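PDB 6NV6: glutathione S-transferase from Xanthomonas axonopodis pv. citri, which probably conjugates the thiol of glutathione to electrophilic substrates, as a theta-class transferase with likely dehalogenase activity. Local coordinates for residues Y170-F173 with R179-L182. Sequence-based numbering, arbitrary orientation.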
ATOM      1  N   TYR A 170      -1.108   1.954   6.546  1.00 26.99           N
ATOM      2  CA  TYR A 170      -2.182   1.583   7.456  1.00 30.67           C
ATOM      3  C   TYR A 170      -1.668   0.625   8.530  1.00 31.01           C
ATOM      4  O   TYR A 170      -1.884   0.837   9.730  1.00 27.96           O
ATOM      5  CB  TYR A 170      -3.337   0.959   6.672  1.00 29.08           C
ATOM      6  CG  TYR A 170      -4.408   0.371   7.562  1.00 37.36           C
ATOM      7  CD1 TYR A 170      -5.159   1.186   8.402  1.00 32.52           C
ATOM      8  CD2 TYR A 170      -4.666  -0.999   7.569  1.00 32.84           C
ATOM      9  CE1 TYR A 170      -6.131   0.665   9.210  1.00 30.16           C
ATOM     10  CE2 TYR A 170      -5.644  -1.530   8.382  1.00 32.82           C
ATOM     11  CZ  TYR A 170      -6.373  -0.689   9.196  1.00 35.87           C
ATOM     12  OH  TYR A 170      -7.352  -1.208  10.003  1.00 37.11           O
ATOM     13  N   ALA A 171      -0.968  -0.433   8.116  1.00 31.59           N
ATOM     14  CA  ALA A 171      -0.393  -1.351   9.092  1.00 33.29           C
ATOM     15  C   ALA A 171       0.580  -0.628  10.013  1.00 36.15           C
ATOM     16  O   ALA A 171       0.546  -0.814  11.235  1.00 40.98           O
ATOM     17  CB  ALA A 171       0.298  -2.513   8.376  1.00 32.10           C
ATOM     18  N   TRP A 172       1.442   0.217   9.446  1.00 29.34           N
ATOM     19  CA  TRP A 172       2.417   0.946  10.248  1.00 38.02           C
ATOM     20  C   TRP A 172       1.766   1.708  11.399  1.00 37.83           C
ATOM     21  O   TRP A 172       2.243   1.656  12.534  1.00 33.49           O
ATOM     22  CB  TRP A 172       3.198   1.909   9.357  1.00 30.01           C
ATOM     23  CG  TRP A 172       4.130   2.830  10.096  1.00 41.72           C
ATOM     24  CD1 TRP A 172       3.953   4.175  10.337  1.00 40.23           C
ATOM     25  CD2 TRP A 172       5.391   2.486  10.684  1.00 42.07           C
ATOM     26  NE1 TRP A 172       5.027   4.676  11.037  1.00 34.15           N
ATOM     27  CE2 TRP A 172       5.922   3.663  11.260  1.00 38.18           C
ATOM     28  CE3 TRP A 172       6.126   1.301  10.776  1.00 33.98           C
ATOM     29  CZ2 TRP A 172       7.152   3.683  11.912  1.00 41.99           C
ATOM     30  CZ3 TRP A 172       7.342   1.328  11.431  1.00 36.67           C
ATOM     31  CH2 TRP A 172       7.842   2.507  11.988  1.00 36.45           C
ATOM     32  N   PHE A 173       0.673   2.412  11.134  1.00 38.24           N
ATOM     33  CA  PHE A 173       0.126   3.310  12.136  1.00 38.01           C
ATOM     34  C   PHE A 173      -0.830   2.623  13.097  1.00 44.14           C
ATOM     35  O   PHE A 173      -1.004   3.099  14.227  1.00 49.19           O
ATOM     36  CB  PHE A 173      -0.582   4.484  11.453  1.00 37.05           C
ATOM     37  CG  PHE A 173       0.351   5.594  11.030  1.00 42.26           C
ATOM     38  CD1 PHE A 173       1.055   6.323  11.979  1.00 36.68           C
ATOM     39  CD2 PHE A 173       0.546   5.888   9.682  1.00 36.17           C
ATOM     40  CE1 PHE A 173       1.916   7.337  11.596  1.00 35.79           C
ATOM     41  CE2 PHE A 173       1.406   6.902   9.295  1.00 34.07           C
ATOM     42  CZ  PHE A 173       2.092   7.625  10.255  1.00 33.36           C
ATOM     43  N   ARG A 179       6.150   4.215  17.541  1.00 43.57           N
ATOM     44  CA  ARG A 179       6.602   4.788  16.280  1.00 38.80           C
ATOM     45  C   ARG A 179       7.399   6.063  16.507  1.00 37.32           C
ATOM     46  O   ARG A 179       7.070   6.850  17.396  1.00 45.93           O
ATOM     47  CB  ARG A 179       5.414   5.106  15.371  1.00 41.01           C
ATOM     48  CG  ARG A 179       4.907   3.921  14.581  1.00 43.40           C
ATOM     49  CD  ARG A 179       3.505   4.149  14.053  1.00 47.09           C
ATOM     50  NE  ARG A 179       2.552   4.399  15.129  1.00 48.77           N
ATOM     51  CZ  ARG A 179       1.827   3.467  15.732  1.00 55.64           C
ATOM     52  NH1 ARG A 179       1.093   3.781  16.784  1.00 55.66           N
ATOM     53  NH2 ARG A 179       1.898   2.210  15.346  1.00 53.43           N
ATOM     54  N   PRO A 180       8.437   6.323  15.722  1.00 35.82           N
ATOM     55  CA  PRO A 180       9.079   7.636  15.780  1.00 38.03           C
ATOM     56  C   PRO A 180       8.164   8.710  15.209  1.00 45.61           C
ATOM     57  O   PRO A 180       7.270   8.446  14.401  1.00 40.97           O
ATOM     58  CB  PRO A 180      10.325   7.449  14.916  1.00 34.56           C
ATOM     59  CG  PRO A 180       9.877   6.467  13.887  1.00 40.31           C
ATOM     60  CD  PRO A 180       8.958   5.507  14.611  1.00 33.94           C
ATOM     61  N   GLU A 181       8.399   9.944  15.640  1.00 49.61           N
ATOM     62  CA  GLU A 181       7.576  11.061  15.193  1.00 50.87           C
ATOM     63  C   GLU A 181       7.895  11.369  13.731  1.00 45.45           C
ATOM     64  O   GLU A 181       9.008  11.792  13.404  1.00 44.30           O
ATOM     65  CB  GLU A 181       7.807  12.275  16.088  1.00 60.76           C
ATOM     66  CG  GLU A 181       6.779  12.440  17.202  1.00 70.73           C
ATOM     67  CD  GLU A 181       5.564  13.248  16.780  1.00 90.88           C
ATOM     68  OE1 GLU A 181       5.366  13.432  15.552  1.00 85.39           O
ATOM     69  OE2 GLU A 181       4.813  13.700  17.683  1.00 94.87           O
ATOM     70  N   LEU A 182       6.926  11.145  12.843  1.00 47.00           N
ATOM     71  CA  LEU A 182       7.067  11.449  11.418  1.00 46.36           C
ATOM     72  C   LEU A 182       5.819  12.192  10.959  1.00 44.25           C
ATOM     73  O   LEU A 182       4.881  11.588  10.420  1.00 43.22           O
ATOM     74  CB  LEU A 182       7.291  10.184  10.596  1.00 43.61           C
ATOM     75  CG  LEU A 182       8.543   9.367  10.917  1.00 45.05           C
ATOM     76  CD1 LEU A 182       8.397   7.982  10.309  1.00 41.93           C
ATOM     77  CD2 LEU A 182       9.808  10.079  10.426  1.00 36.44           C
TER
HETATM   78  O   HOH W   1       5.434   7.472  12.436  1.00 40.93           O
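Phe173, in the last turn of helix 163-174, and Arg179, in the extended linker that leads to helix 183-193, are the closest backbone pair, their CA atoms 7.8 Å apart. Arg179 spans that gap, its long chain running back over the indole of Trp172. Its methylenes do the touching: Arg179 CD sits 3.7 Å from the centroid of the Trp172 five-membered ring, as a CH-pi contact, while Arg179 CG lies above the same face, 3.5 Å from Trp172 CE2. An arginine suits the place because it joins a greasy stem to a polar head. The bend at chi3 (-59°) turns the guanidinium away from the indole, the two planes 78° apart, and toward the carbonyls at the helix end. There Arg179 NH2 donates to Trp172 O at 2.9 Å, in the carbonyl plane but rather bent (134° at the hydrogen), and also bonds Met175 O; Phe173 O lies over the guanidinium face. A positive group at a helix C-terminus probably also gains from the helix dipole. The contact belongs to the all-helical C-terminal domain of the glutathione transferase fold, where Leu182 is the N-cap residue of the next helix. Trp172 suits its place by offering a broad apolar face to the arginine stem and an N-H to a water, which accepts from Trp172 NE1 (3.2 Å) and donates to Pro180 O (2.9 Å). Pro180, its ring closed on its own backbone N and so fitted to an extended linker, sets Pro180 CD at the indole edge, 3.7 Å from Trp172 CZ2. Phe173 CD1 meets Arg179 CD obliquely, at 3.9 Å; its flat apolar ring can lie along Tyr189 of helix 183-193, nearly parallel to it.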